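Local coordinates for protein MATE family efflux transporter (Vibrio cholerae, PDB 6IDR) that probably exports drugs and other small compounds across the cell membrane, as a multidrug efflux transporter of the MATE family, at residues 50-55 / 118-123; 245-250 / 388-393; 354-359 / 409-414. All coordinates share one frame; numbering follows the deposited sequence.

Interaction 1: 50-55 / 118-123; sequences QGFTMP and GLLGAP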
# COMPACT_ATOMS: atom_id res chain seq x y z
N GLN A 50 -0.33 -7.01 20.26
CA GLN A 50 0.07 -6.69 18.90
C GLN A 50 -1.08 -6.85 17.93
O GLN A 50 -1.22 -6.06 16.99
CB GLN A 50 1.24 -7.58 18.47
CG GLN A 50 2.58 -6.87 18.49
CD GLN A 50 2.65 -5.76 17.46
OE1 GLN A 50 2.74 -4.59 17.81
NE2 GLN A 50 2.62 -6.13 16.19
N GLY A 51 -1.91 -7.86 18.16
CA GLY A 51 -3.03 -8.14 17.28
C GLY A 51 -4.04 -7.02 17.24
O GLY A 51 -4.67 -6.77 16.21
N PHE A 52 -4.20 -6.33 18.36
CA PHE A 52 -5.14 -5.23 18.46
C PHE A 52 -4.45 -3.89 18.16
O PHE A 52 -5.05 -2.83 18.33
CB PHE A 52 -5.80 -5.20 19.84
CG PHE A 52 -6.73 -6.35 20.10
CD1 PHE A 52 -7.98 -6.40 19.49
CD2 PHE A 52 -6.36 -7.38 20.95
CE1 PHE A 52 -8.83 -7.46 19.72
CE2 PHE A 52 -7.22 -8.45 21.18
CZ PHE A 52 -8.46 -8.49 20.57
N THR A 53 -3.20 -3.96 17.73
CA THR A 53 -2.48 -2.78 17.27
C THR A 53 -2.61 -2.70 15.75
O THR A 53 -2.50 -1.62 15.16
CB THR A 53 -0.99 -2.83 17.68
OG1 THR A 53 -0.89 -3.06 19.09
CG2 THR A 53 -0.29 -1.52 17.35
N MET A 54 -2.87 -3.85 15.13
CA MET A 54 -3.12 -3.95 13.70
C MET A 54 -4.16 -2.96 13.15
O MET A 54 -3.94 -2.37 12.09
CB MET A 54 -3.54 -5.38 13.34
CG MET A 54 -3.84 -5.60 11.87
SD MET A 54 -2.35 -5.71 10.87
CE MET A 54 -1.64 -7.23 11.49
N PRO A 55 -5.31 -2.79 13.84
CA PRO A 55 -6.29 -1.84 13.29
C PRO A 55 -5.80 -0.39 13.25
O PRO A 55 -5.95 0.26 12.22
CB PRO A 55 -7.48 -1.98 14.25
CG PRO A 55 -6.93 -2.59 15.49
CD PRO A 55 -5.86 -3.51 15.01
N GLY A 118 -12.58 -1.22 22.92
CA GLY A 118 -13.91 -1.72 23.21
C GLY A 118 -14.61 -2.19 21.95
O GLY A 118 -15.20 -3.28 21.93
N LEU A 119 -14.56 -1.37 20.90
CA LEU A 119 -15.16 -1.73 19.62
C LEU A 119 -14.45 -2.93 19.00
O LEU A 119 -15.08 -3.77 18.35
CB LEU A 119 -15.11 -0.54 18.65
CG LEU A 119 -16.24 0.50 18.69
CD1 LEU A 119 -17.56 -0.16 19.06
CD2 LEU A 119 -15.93 1.66 19.64
N LEU A 120 -13.14 -3.01 19.21
CA LEU A 120 -12.34 -4.12 18.71
C LEU A 120 -12.67 -5.43 19.41
O LEU A 120 -12.45 -6.51 18.86
CB LEU A 120 -10.85 -3.81 18.86
CG LEU A 120 -10.09 -3.45 17.58
CD1 LEU A 120 -9.87 -4.70 16.74
CD2 LEU A 120 -10.84 -2.39 16.79
N GLY A 121 -13.21 -5.34 20.62
CA GLY A 121 -13.57 -6.53 21.38
C GLY A 121 -12.38 -7.09 22.14
O GLY A 121 -12.31 -8.29 22.41
N ALA A 122 -11.45 -6.21 22.48
CA ALA A 122 -10.25 -6.59 23.21
C ALA A 122 -10.56 -6.97 24.65
O ALA A 122 -11.43 -6.36 25.28
CB ALA A 122 -9.24 -5.45 23.17
N PRO A 123 -9.86 -7.98 25.19
CA PRO A 123 -10.03 -8.39 26.58
C PRO A 123 -9.43 -7.37 27.55
O PRO A 123 -8.58 -6.57 27.14
CB PRO A 123 -9.27 -9.72 26.65
CG PRO A 123 -8.23 -9.60 25.59
CD PRO A 123 -8.87 -8.82 24.48
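The aromatic ring of F52 lies against A122, and the orientation of the pair is well defined: A122 CB sits 3.8 Å from the centroid of the F52 ring and only 3° off its normal, a CH-pi contact over the centre of one face. L120 comes instead from the rim, where its CD1 lies close to the ring plane at 3.7 Å from F52 CD1, the two side chains running antiparallel past one another. P123 adds a third approach, oblique to the ring, with P123 CD 3.7 Å from F52 CE2. The ring gets there because F52 CG is anti to its own carbonyl carbon (chi1 -68°), carrying the phenyl across to the other segment just where helix 44-51 ends. L120 also meets P55, with P55 CG 3.8 Å from L120 CD1, so one leucine branch touches both the phenyl edge and the proline ring.

G121, with a phi of 85°, is the C-prime residue of a Schellman motif closing helix 113-120: A122 N reaches back to L117 O, and G121 N bonds to G118 O at 3.1 Å. This turn delivers A122 and P123 to the ring, while L117 also touches F52. No hydrogen bond crosses the contact, which therefore rests on van der Waals and CH-pi contact between a helix-helix junction and a helix end near the protein surface.

Interaction 2: 245-250 / 388-393; sequences LLPPLS and LRLFAF. With OLC ((2R)-2,3-dihydroxypropyl (9Z)-octadec-9-enoate), chain E.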
# COMPACT_ATOMS: atom_id res chain seq x y z
N LEU A 245 -10.20 2.82 3.02
CA LEU A 245 -11.25 2.34 3.92
C LEU A 245 -12.15 1.30 3.27
O LEU A 245 -12.87 0.57 3.96
CB LEU A 245 -12.11 3.52 4.40
CG LEU A 245 -11.92 4.00 5.84
CD1 LEU A 245 -10.45 4.19 6.16
CD2 LEU A 245 -12.69 5.29 6.07
N LEU A 246 -12.11 1.23 1.95
CA LEU A 246 -13.00 0.35 1.20
C LEU A 246 -12.70 -1.15 1.37
O LEU A 246 -13.63 -1.93 1.55
CB LEU A 246 -12.99 0.73 -0.29
CG LEU A 246 -13.57 2.12 -0.61
CD1 LEU A 246 -13.50 2.42 -2.10
CD2 LEU A 246 -15.00 2.23 -0.10
N PRO A 247 -11.42 -1.56 1.30
CA PRO A 247 -11.20 -3.00 1.52
C PRO A 247 -11.58 -3.53 2.92
O PRO A 247 -12.19 -4.60 2.98
CB PRO A 247 -9.70 -3.17 1.28
CG PRO A 247 -9.33 -2.05 0.39
CD PRO A 247 -10.19 -0.90 0.82
N PRO A 248 -11.24 -2.81 4.01
CA PRO A 248 -11.69 -3.38 5.29
C PRO A 248 -13.20 -3.33 5.46
O PRO A 248 -13.77 -4.21 6.10
CB PRO A 248 -11.00 -2.50 6.33
CG PRO A 248 -10.73 -1.22 5.63
CD PRO A 248 -10.41 -1.61 4.22
N LEU A 249 -13.84 -2.32 4.88
CA LEU A 249 -15.29 -2.18 4.98
C LEU A 249 -15.96 -3.19 4.05
O LEU A 249 -17.14 -3.50 4.20
CB LEU A 249 -15.72 -0.75 4.64
CG LEU A 249 -16.83 -0.15 5.51
CD1 LEU A 249 -16.80 1.37 5.43
CD2 LEU A 249 -18.19 -0.68 5.09
N SER A 250 -15.20 -3.70 3.09
CA SER A 250 -15.67 -4.76 2.22
C SER A 250 -15.56 -6.12 2.91
O SER A 250 -16.40 -7.00 2.69
CB SER A 250 -14.88 -4.77 0.90
OG SER A 250 -15.32 -5.81 0.05
N LEU A 388 -16.12 0.77 -7.36
CA LEU A 388 -16.76 -0.11 -8.33
C LEU A 388 -16.20 -1.52 -8.23
O LEU A 388 -16.92 -2.50 -8.40
CB LEU A 388 -16.58 0.42 -9.75
CG LEU A 388 -17.44 1.61 -10.18
CD1 LEU A 388 -17.17 1.96 -11.64
CD2 LEU A 388 -18.92 1.31 -9.97
N ARG A 389 -14.90 -1.62 -7.95
CA ARG A 389 -14.23 -2.91 -7.88
C ARG A 389 -14.82 -3.79 -6.78
O ARG A 389 -15.11 -4.96 -7.01
CB ARG A 389 -12.73 -2.72 -7.65
CG ARG A 389 -11.92 -4.00 -7.76
CD ARG A 389 -11.60 -4.59 -6.39
NE ARG A 389 -11.45 -6.04 -6.44
CZ ARG A 389 -10.91 -6.76 -5.46
NH1 ARG A 389 -10.46 -6.17 -4.37
NH2 ARG A 389 -10.82 -8.08 -5.58
N LEU A 390 -15.00 -3.22 -5.60
CA LEU A 390 -15.39 -3.98 -4.43
C LEU A 390 -16.90 -4.14 -4.27
O LEU A 390 -17.38 -5.22 -3.92
CB LEU A 390 -14.81 -3.34 -3.16
CG LEU A 390 -13.31 -3.51 -2.96
CD1 LEU A 390 -12.81 -2.63 -1.83
CD2 LEU A 390 -12.99 -4.97 -2.68
N PHE A 391 -17.65 -3.08 -4.54
CA PHE A 391 -19.07 -3.06 -4.22
C PHE A 391 -19.98 -3.33 -5.42
O PHE A 391 -21.14 -3.72 -5.25
CB PHE A 391 -19.44 -1.72 -3.58
CG PHE A 391 -18.82 -1.51 -2.23
CD1 PHE A 391 -18.79 -2.54 -1.31
CD2 PHE A 391 -18.26 -0.29 -1.88
CE1 PHE A 391 -18.22 -2.37 -0.06
CE2 PHE A 391 -17.69 -0.11 -0.64
CZ PHE A 391 -17.66 -1.15 0.27
N ALA A 392 -19.46 -3.13 -6.62
CA ALA A 392 -20.27 -3.31 -7.82
C ALA A 392 -19.94 -4.62 -8.53
O ALA A 392 -20.78 -5.18 -9.24
CB ALA A 392 -20.08 -2.13 -8.77
N PHE A 393 -18.72 -5.10 -8.34
CA PHE A 393 -18.24 -6.26 -9.08
C PHE A 393 -17.84 -7.42 -8.16
O PHE A 393 -18.37 -8.52 -8.30
CB PHE A 393 -17.05 -5.86 -9.96
CG PHE A 393 -17.37 -4.76 -10.94
CD1 PHE A 393 -18.61 -4.67 -11.54
CD2 PHE A 393 -16.42 -3.80 -11.25
CE1 PHE A 393 -18.90 -3.66 -12.44
CE2 PHE A 393 -16.70 -2.78 -12.15
CZ PHE A 393 -17.94 -2.72 -12.75
C18 OLC E . -12.49 -7.57 0.37
C17 OLC E . -11.00 -7.63 0.14
C11 OLC E . -8.91 -13.55 -1.55
C16 OLC E . -10.72 -7.82 -1.34
C12 OLC E . -9.10 -12.11 -1.97
C15 OLC E . -9.73 -8.95 -1.52
C13 OLC E . -9.26 -11.25 -0.74
C14 OLC E . -10.34 -10.22 -0.98
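Helix segments 245-250 and 388-393 run in roughly the same direction, 33° apart with axes 10.1 Å from each other, and the backbones come nearest at S250 and L390. L390 and F391 carry the packing from their side. L390 CG is anti to the carbonyl carbon (chi1 -73°), which points the two methyl branches at the neighbouring helix: CD1 touches the backbone of L246, 3.5 Å from L246 C, and also lies against the ring of P247, roughly perpendicular to it. The other branch, L390 CD2, lies 3.7 Å from S250 OG. The next residue, F391, extends back toward the same helix, so that F391 CE2 meets L246 CD2 at 3.6 Å, the two side chains meeting at a slant.

Both helices depart from regular geometry here. The proline nitrogens of P247 and P248 have no hydrogen to donate, so bonds to the preceding turn are lost and helix 226-259 kinks, while 388-393 makes a wider pi-type turn.

The end of a bound monoolein chain fits beside the pair: OLC C18 is 3.3 Å from S250 OG, and OLC C16 lies 3.5 Å from R389 NH1 and 3.9 Å from L390 CD2. R389 also hydrogen-bonds through NH2 to N418 OD1 and makes a cation-pi contact with Y394. With no hydrogen bond joining them, the segments cohere through leucine, phenylalanine and proline surfaces and the S250 side chain; the lipid tail packs by van der Waals contact on a mixed rim, its hydrocarbon offering the hydroxyl and guanidinium no hydrogen bond.

Interaction 3: 354-359 / 409-414; sequences VIVPIS and GLFIGA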
# COMPACT_ATOMS: atom_id res chain seq x y z
N VAL A 354 -6.16 -22.74 -7.86
CA VAL A 354 -6.29 -23.17 -9.25
C VAL A 354 -7.36 -22.38 -9.99
O VAL A 354 -7.58 -22.58 -11.18
CB VAL A 354 -6.62 -24.67 -9.36
CG1 VAL A 354 -5.56 -25.49 -8.65
CG2 VAL A 354 -8.00 -24.95 -8.80
N ILE A 355 -8.03 -21.48 -9.28
CA ILE A 355 -9.15 -20.75 -9.87
C ILE A 355 -8.89 -19.25 -9.97
O ILE A 355 -9.00 -18.67 -11.05
CB ILE A 355 -10.44 -20.99 -9.07
CG1 ILE A 355 -10.87 -22.45 -9.19
CG2 ILE A 355 -11.55 -20.07 -9.55
CD1 ILE A 355 -12.11 -22.80 -8.40
N VAL A 356 -8.53 -18.62 -8.86
CA VAL A 356 -8.40 -17.16 -8.82
C VAL A 356 -7.05 -16.53 -9.25
O VAL A 356 -7.03 -15.33 -9.55
CB VAL A 356 -8.73 -16.63 -7.40
CG1 VAL A 356 -9.79 -17.51 -6.74
CG2 VAL A 356 -7.48 -16.56 -6.53
N PRO A 357 -5.94 -17.29 -9.28
CA PRO A 357 -4.71 -16.59 -9.69
C PRO A 357 -4.70 -16.06 -11.13
O PRO A 357 -3.99 -15.10 -11.41
CB PRO A 357 -3.62 -17.65 -9.51
CG PRO A 357 -4.15 -18.53 -8.44
CD PRO A 357 -5.62 -18.62 -8.72
N ILE A 358 -5.48 -16.67 -12.03
CA ILE A 358 -5.53 -16.20 -13.41
C ILE A 358 -6.23 -14.85 -13.52
O ILE A 358 -6.08 -14.15 -14.52
CB ILE A 358 -6.26 -17.20 -14.33
CG1 ILE A 358 -7.63 -17.58 -13.74
CG2 ILE A 358 -5.42 -18.44 -14.56
CD1 ILE A 358 -8.42 -18.52 -14.62
N SER A 359 -6.98 -14.49 -12.48
CA SER A 359 -7.73 -13.25 -12.48
C SER A 359 -6.91 -12.09 -11.91
O SER A 359 -7.35 -10.94 -11.93
CB SER A 359 -9.02 -13.41 -11.66
OG SER A 359 -8.73 -13.69 -10.31
N GLY A 409 -17.94 -22.18 -6.48
CA GLY A 409 -18.54 -21.08 -7.22
C GLY A 409 -18.13 -19.73 -6.68
O GLY A 409 -18.04 -18.76 -7.43
N LEU A 410 -17.88 -19.66 -5.37
CA LEU A 410 -17.43 -18.43 -4.73
C LEU A 410 -16.08 -17.99 -5.29
O LEU A 410 -15.82 -16.81 -5.46
CB LEU A 410 -17.36 -18.61 -3.21
CG LEU A 410 -16.82 -17.44 -2.37
CD1 LEU A 410 -17.70 -17.22 -1.15
CD2 LEU A 410 -15.39 -17.70 -1.95
N PHE A 411 -15.23 -18.97 -5.58
CA PHE A 411 -13.92 -18.72 -6.18
C PHE A 411 -14.07 -18.34 -7.65
O PHE A 411 -13.31 -17.52 -8.17
CB PHE A 411 -13.02 -19.94 -6.03
CG PHE A 411 -12.62 -20.22 -4.61
CD1 PHE A 411 -12.39 -19.18 -3.72
CD2 PHE A 411 -12.47 -21.52 -4.16
CE1 PHE A 411 -12.02 -19.43 -2.41
CE2 PHE A 411 -12.11 -21.78 -2.85
CZ PHE A 411 -11.88 -20.74 -1.98
N ILE A 412 -15.05 -18.94 -8.32
CA ILE A 412 -15.39 -18.56 -9.68
C ILE A 412 -15.89 -17.12 -9.69
O ILE A 412 -15.60 -16.36 -10.61
CB ILE A 412 -16.48 -19.49 -10.28
CG1 ILE A 412 -16.06 -20.96 -10.16
CG2 ILE A 412 -16.75 -19.13 -11.73
CD1 ILE A 412 -14.88 -21.33 -11.03
N GLY A 413 -16.63 -16.76 -8.64
CA GLY A 413 -17.12 -15.41 -8.48
C GLY A 413 -16.00 -14.40 -8.34
O GLY A 413 -16.05 -13.31 -8.92
N ALA A 414 -14.97 -14.77 -7.58
CA ALA A 414 -13.80 -13.92 -7.41
C ALA A 414 -13.09 -13.71 -8.74
O ALA A 414 -12.59 -12.63 -9.03
CB ALA A 414 -12.85 -14.53 -6.39
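I355 presses on the backbone and CB of F411, and this is the tight half of the contact. I355 CG2 stands 3.4 Å from F411 O, while the far end of the other branch, I355 CD1, is 3.8 Å from F411 CB; the two side chains lie roughly perpendicular. Both branches can reach the helix because CG1 is anti to the carbonyl carbon (chi1 -66°) and CG2 anti to the backbone N, which sets CG2 against the F411 carbonyl and lets the CG1 branch carry CD1 to CB. V356 adds to the same patch, its CG1 being 3.8 Å from F411 O. Since the CB of F411 points at the loop while its phenyl leads away, the ring is only grazed by the loop and meets mainly other helices: it makes an edge-to-face contact with H352 and touches W269, I348 and L351.

Segment 354-359 is the short connection between helix 343-353 and helix 360-375, ending in a short 3-10 turn, and it lies against helix 379-434, the long C-terminal helix of this MATE transporter; P357 and I358 touch helix 303-330, and I358 also touches L415 of the long helix.

Away from F411 the packing is sparser. I412 is the exposed member of the contact; its CB points away, yet its CD1 curls back to 3.9 Å from I355 CG2. At the other end the partners are buried but spaced more widely: V356 CG1 lies 4.3 Å from A414 CB, and S359 OG stands 4.2 Å from A414 O, with no hydrogen bond between them. S359 OG is instead held by V356 O, in a bond whose length of 2.5 Å is doubtfully short, and by N418 ND2 of helix 379-434.

How the interactions relate
From the N terminus, interaction 1 comes first: 118-123 returns to 50-55 after 62 mostly helical residues, joining the junction of helices 44-51 and 54-80 to the end of helix 113-120. It closes before either other contact opens. Interaction 2 opens at 245-250 on helix 226-259, and interaction 3 opens at 354-359 before interaction 2 closes at 388-393; interaction 3 then closes at 409-414. The two thus cross, and both end on helix 379-434, which links helix 226-259 to the connection preceding helix 360-375. N418 of that long helix hydrogen-bonds both R389 of interaction 2 and S359 of interaction 3, whose centres are about 17 Å apart.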